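Local coordinates for protein transcriptional regulator, MarR family (Silicibacter pomeroyi DSS-3, PDB 3BOQ) that probably binds DNA as a transcription regulator of the MarR family, working through a winged helix-turn-helix domain, at residues 33-38 with 45-50; 51-56 with 106-111. All blocks are in the same frame, centred on the assembly; numbering follows the deposited sequence.

Interaction 1: residues 33-38 with 45-50; sequences GDLNRQ and LSLAKF
With CG turned away from the backbone N (chi1 -168°), the amide of Asn36 leaves helix 12-43 and reaches the start of helix 47-58, while Leu47, also extended at chi1 (-154°), carries its methyls across to Leu35. Asn36 OD1 accepts the backbone N-H of Leu47 at 2.7 Å, a nearly straight bond whose donor lies almost in line with the carbonyl. A water donates to the same OD1 at 2.8 Å and accepts from Ala48 N at 2.7 Å, so one amide oxygen serves two N-H groups of the helix's first turn, one directly and one through the water. Ser46 holds the N-cap position, but its own side chain makes no capping bond. This is the join between the long first helix of the MarR fold and the next helix. A leucine in place of Asn36 would probably leave Leu47 N without this acceptor and the water without one of its anchors. Beside the polar bond, Leu35 and Leu47 cross at about a right angle, Leu35 CG lying 3.8 Å from Leu47 CD1 and Leu35 CD2 3.9 Å from Leu47 CD2. Trp21 of the second subunit packs on both leucines.

Interaction 2: residues 51-56 with 106-111; sequences DAMAQL and AKLTDA
The end of segment 51-56 comes closest to the extended chain at 106-108, just before helix 110-130, with the CA atoms of Leu56 and Lys107 6.1 Å apart and no hydrogen bond joining the two backbones. In the winged helix-turn-helix fold of MarR proteins, this is where helix 47-58 packs against the chain leaving the wing. Leu108 supplies the central side chain. Its CD1 methyl sits over the helix surface between two residues, 3.8 Å from Leu56 CD1 and 4.0 Å from CG of Met53, which is modelled as selenomethionine. The Met53 side chain runs at about a right angle to that of Leu108. Leu56, whose CG stands beside its backbone N (chi1 -52°), splits its branches: CD1 goes to Leu108, and CD2 goes to Ala106, meeting the Ala106 CB methyl at 3.9 Å. The same Leu56 CD2 comes closer still to the backbone oxygen of Ala106, at 3.5 Å. Ala106 is itself tied by backbone hydrogen bonds to Leu63, so this branch of Leu56 packs on a residue of the wing's sheet. Behind the contact, Leu68 touches Leu56, while Leu86, Met91 and Phe116 touch Met53. The second methyl of Leu108, CD2, rests 3.8 Å from the backbone carbonyl oxygen of Met53.

Helix 12-43 comes first in the chain, and interaction 1 closes a short loop, made of the last turn of that helix and the few residues joining it to helix 47-58, by folding the start of the second helix back against residues 33-38. Interaction 2 begins one residue later on the same helix and closes a far longer loop, taking in helices 65-71 and 79-88 and strand 63-64 before the chain returns at 106-111. The two loops follow in series and neither nest nor cross. Their centres lie about 16 Å apart, yet they meet where Leu45 CD2 packs 3.7 Å from the selenium of Met53. Helix 47-58 thus links the long N-terminal helix, beside the second subunit, to the returning chain of the wing just ahead of helix 110-130.

Interaction 1: residues 33-38 with 45-50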
loop_
_atom_site.group_PDB
_atom_site.type_symbol
_atom_site.label_atom_id
_atom_site.label_comp_id
_atom_site.label_asym_id
_atom_site.label_seq_id
_atom_site.Cartn_x
_atom_site.Cartn_y
_atom_site.Cartn_z
ATOM N N GLY B 33 0.638 1.665 8.189
ATOM C CA GLY B 33 0.445 2.760 9.122
ATOM C C GLY B 33 1.147 2.587 10.467
ATOM O O GLY B 33 1.669 3.550 11.044
ATOM N N ASP B 34 1.161 1.357 10.969
ATOM C CA ASP B 34 1.682 1.076 12.295
ATOM C C ASP B 34 3.157 0.829 12.277
ATOM O O ASP B 34 3.860 1.321 13.148
ATOM C CB ASP B 34 1.003 -0.147 12.863
ATOM C CG ASP B 34 -0.163 0.204 13.736
ATOM O OD1 ASP B 34 -0.862 1.209 13.428
ATOM O OD2 ASP B 34 -0.379 -0.535 14.733
ATOM N N LEU B 35 3.604 0.039 11.298
ATOM C CA LEU B 35 4.999 -0.189 11.025
ATOM C C LEU B 35 5.690 1.143 10.854
ATOM O O LEU B 35 6.645 1.415 11.545
ATOM C CB LEU B 35 5.146 -1.019 9.762
ATOM C CG LEU B 35 6.489 -1.639 9.406
ATOM C CD1 LEU B 35 7.137 -2.333 10.629
ATOM C CD2 LEU B 35 6.352 -2.628 8.254
ATOM N N ASN B 36 5.192 1.978 9.955
ATOM C CA ASN B 36 5.712 3.328 9.736
ATOM C C ASN B 36 5.782 4.223 10.994
ATOM O O ASN B 36 6.839 4.792 11.301
ATOM C CB ASN B 36 4.919 4.025 8.634
ATOM C CG ASN B 36 5.579 5.285 8.161
ATOM O OD1 ASN B 36 6.708 5.254 7.668
ATOM N ND2 ASN B 36 4.884 6.415 8.299
ATOM N N ARG B 37 4.664 4.342 11.709
ATOM C CA ARG B 37 4.581 5.175 12.915
ATOM C C ARG B 37 5.501 4.663 14.028
ATOM O O ARG B 37 6.137 5.465 14.680
ATOM C CB ARG B 37 3.122 5.316 13.402
ATOM C CG ARG B 37 2.955 5.748 14.879
ATOM C CD ARG B 37 1.520 6.247 15.172
ATOM N NE ARG B 37 1.469 7.209 16.289
ATOM C CZ ARG B 37 0.648 8.266 16.347
ATOM N NH1 ARG B 37 -0.210 8.518 15.355
ATOM N NH2 ARG B 37 0.684 9.083 17.397
ATOM N N GLN B 38 5.576 3.348 14.234
ATOM C CA GLN B 38 6.520 2.754 15.204
ATOM C C GLN B 38 8.003 2.803 14.825
ATOM O O GLN B 38 8.849 3.003 15.677
ATOM C CB GLN B 38 6.122 1.328 15.580
ATOM C CG GLN B 38 4.869 1.298 16.401
ATOM C CD GLN B 38 4.603 -0.070 16.957
ATOM O OE1 GLN B 38 5.308 -0.539 17.853
ATOM N NE2 GLN B 38 3.572 -0.724 16.439
ATOM N N LEU B 45 13.311 7.013 11.369
ATOM C CA LEU B 45 13.199 6.597 9.976
ATOM C C LEU B 45 11.765 6.223 9.604
ATOM O O LEU B 45 11.051 5.549 10.373
ATOM C CB LEU B 45 14.056 5.375 9.728
ATOM C CG LEU B 45 15.369 5.552 8.991
ATOM C CD1 LEU B 45 16.085 6.795 9.429
ATOM C CD2 LEU B 45 16.199 4.295 9.243
ATOM N N SER B 46 11.371 6.691 8.422
ATOM C CA SER B 46 10.133 6.335 7.744
ATOM C C SER B 46 10.266 4.964 7.164
ATOM O O SER B 46 11.379 4.522 6.870
ATOM C CB SER B 46 9.950 7.255 6.541
ATOM O OG SER B 46 8.985 8.194 6.860
ATOM N N LEU B 47 9.134 4.320 6.914
ATOM C CA LEU B 47 9.160 3.111 6.142
ATOM C C LEU B 47 9.718 3.374 4.735
ATOM O O LEU B 47 10.533 2.595 4.243
ATOM C CB LEU B 47 7.768 2.487 6.093
ATOM C CG LEU B 47 7.695 0.984 5.881
ATOM C CD1 LEU B 47 8.613 0.259 6.871
ATOM C CD2 LEU B 47 6.213 0.488 5.964
ATOM N N ALA B 48 9.272 4.464 4.089
ATOM C CA ALA B 48 9.800 4.857 2.771
ATOM C C ALA B 48 11.351 4.989 2.800
ATOM O O ALA B 48 12.039 4.466 1.914
ATOM C CB ALA B 48 9.128 6.138 2.276
ATOM N N LYS B 49 11.880 5.643 3.839
ATOM C CA LYS B 49 13.319 5.806 4.051
ATOM C C LYS B 49 14.060 4.505 4.322
ATOM O O LYS B 49 15.107 4.223 3.712
ATOM C CB LYS B 49 13.556 6.751 5.221
ATOM C CG LYS B 49 13.301 8.221 4.896
ATOM C CD LYS B 49 13.955 9.121 5.907
ATOM C CE LYS B 49 13.574 10.522 5.633
ATOM N NZ LYS B 49 14.009 11.394 6.747
ATOM N N PHE B 50 13.529 3.730 5.267
ATOM C CA PHE B 50 14.047 2.407 5.580
ATOM C C PHE B 50 14.093 1.576 4.301
ATOM O O PHE B 50 15.121 0.960 3.997
ATOM C CB PHE B 50 13.184 1.715 6.654
ATOM C CG PHE B 50 13.610 0.302 6.928
ATOM C CD1 PHE B 50 14.708 0.042 7.748
ATOM C CD2 PHE B 50 12.977 -0.768 6.293
ATOM C CE1 PHE B 50 15.158 -1.258 7.969
ATOM C CE2 PHE B 50 13.405 -2.086 6.510
ATOM C CZ PHE B 50 14.500 -2.333 7.361
HETATM O O HOH W 1 7.038 5.776 4.914
#

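Interaction 2: residues 51-56 with 106-111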
loop_
_atom_site.group_PDB
_atom_site.type_symbol
_atom_site.label_atom_id
_atom_site.label_comp_id
_atom_site.label_asym_id
_atom_site.label_seq_id
_atom_site.Cartn_x
_atom_site.Cartn_y
_atom_site.Cartn_z
ATOM N N ASP B 51 12.986 1.576 3.548
ATOM C CA ASP B 51 12.919 0.867 2.283
ATOM C C ASP B 51 14.056 1.210 1.289
ATOM O O ASP B 51 14.729 0.295 0.784
ATOM C CB ASP B 51 11.533 1.026 1.654
ATOM C CG ASP B 51 11.454 0.451 0.251
ATOM O OD1 ASP B 51 12.025 -0.642 0.026
ATOM O OD2 ASP B 51 10.829 1.105 -0.626
ATOM N N ALA B 52 14.275 2.503 1.016
ATOM C CA ALA B 52 15.410 2.948 0.189
ATOM C C ALA B 52 16.766 2.465 0.710
ATOM O O ALA B 52 17.595 1.939 -0.051
ATOM C CB ALA B 52 15.405 4.469 0.043
HETATM N N MSE B 53 16.993 2.635 2.008
HETATM C CA MSE B 53 18.264 2.206 2.633
HETATM C C MSE B 53 18.545 0.702 2.523
HETATM O O MSE B 53 19.695 0.288 2.393
HETATM C CB MSE B 53 18.318 2.643 4.085
HETATM C CG MSE B 53 18.284 4.129 4.229
HETATM SE SE MSE B 53 18.046 4.745 6.072
HETATM C CE MSE B 53 19.842 4.263 6.794
ATOM N N ALA B 54 17.489 -0.102 2.581
ATOM C CA ALA B 54 17.585 -1.536 2.440
ATOM C C ALA B 54 18.135 -1.929 1.070
ATOM O O ALA B 54 18.946 -2.853 0.974
ATOM C CB ALA B 54 16.210 -2.175 2.681
ATOM N N GLN B 55 17.699 -1.230 0.021
ATOM C CA GLN B 55 18.165 -1.516 -1.338
ATOM C C GLN B 55 19.634 -1.183 -1.453
ATOM O O GLN B 55 20.386 -1.945 -2.038
ATOM C CB GLN B 55 17.365 -0.748 -2.395
ATOM C CG GLN B 55 15.868 -0.798 -2.197
ATOM C CD GLN B 55 15.355 -2.189 -1.772
ATOM O OE1 GLN B 55 14.590 -2.312 -0.804
ATOM N NE2 GLN B 55 15.787 -3.234 -2.483
ATOM N N LEU B 56 20.033 -0.064 -0.855
ATOM C CA LEU B 56 21.420 0.370 -0.847
ATOM C C LEU B 56 22.307 -0.522 0.013
ATOM O O LEU B 56 23.421 -0.831 -0.391
ATOM C CB LEU B 56 21.542 1.838 -0.419
ATOM C CG LEU B 56 20.646 2.823 -1.183
ATOM C CD1 LEU B 56 20.617 4.169 -0.507
ATOM C CD2 LEU B 56 21.053 2.957 -2.646
ATOM N N ALA B 106 24.088 6.262 -5.391
ATOM C CA ALA B 106 23.758 6.412 -3.978
ATOM C C ALA B 106 24.349 5.289 -3.120
ATOM O O ALA B 106 24.214 4.104 -3.438
ATOM C CB ALA B 106 22.248 6.498 -3.797
ATOM N N LYS B 107 25.023 5.692 -2.043
ATOM C CA LYS B 107 25.674 4.804 -1.089
ATOM C C LYS B 107 25.333 5.304 0.313
ATOM O O LYS B 107 25.241 6.511 0.557
ATOM C CB LYS B 107 27.197 4.852 -1.242
ATOM C CG LYS B 107 27.837 4.009 -2.348
ATOM C CD LYS B 107 29.338 4.390 -2.444
ATOM C CE LYS B 107 30.036 3.948 -3.742
ATOM N NZ LYS B 107 30.744 2.620 -3.640
ATOM N N LEU B 108 25.149 4.368 1.235
ATOM C CA LEU B 108 24.980 4.684 2.653
ATOM C C LEU B 108 26.283 5.197 3.264
ATOM O O LEU B 108 27.341 4.608 3.049
ATOM C CB LEU B 108 24.557 3.409 3.371
ATOM C CG LEU B 108 23.132 3.025 3.757
ATOM C CD1 LEU B 108 22.017 3.671 2.939
ATOM C CD2 LEU B 108 23.063 1.542 3.754
ATOM N N THR B 109 26.213 6.304 4.006
ATOM C CA THR B 109 27.313 6.751 4.856
ATOM C C THR B 109 27.633 5.643 5.891
ATOM O O THR B 109 26.844 4.700 6.039
ATOM C CB THR B 109 26.952 8.079 5.592
ATOM O OG1 THR B 109 25.855 7.856 6.472
ATOM C CG2 THR B 109 26.551 9.180 4.642
ATOM N N ASP B 110 28.766 5.725 6.607
ATOM C CA ASP B 110 29.077 4.686 7.601
ATOM C C ASP B 110 27.992 4.633 8.669
ATOM O O ASP B 110 27.551 3.543 9.066
ATOM C CB ASP B 110 30.429 4.892 8.261
ATOM C CG ASP B 110 31.587 4.536 7.354
ATOM O OD1 ASP B 110 31.327 3.890 6.308
ATOM O OD2 ASP B 110 32.751 4.924 7.680
ATOM N N ALA B 111 27.561 5.820 9.106
ATOM C CA ALA B 111 26.512 5.977 10.104
ATOM C C ALA B 111 25.120 5.585 9.573
ATOM O O ALA B 111 24.269 5.143 10.339
ATOM C CB ALA B 111 26.512 7.411 10.676
#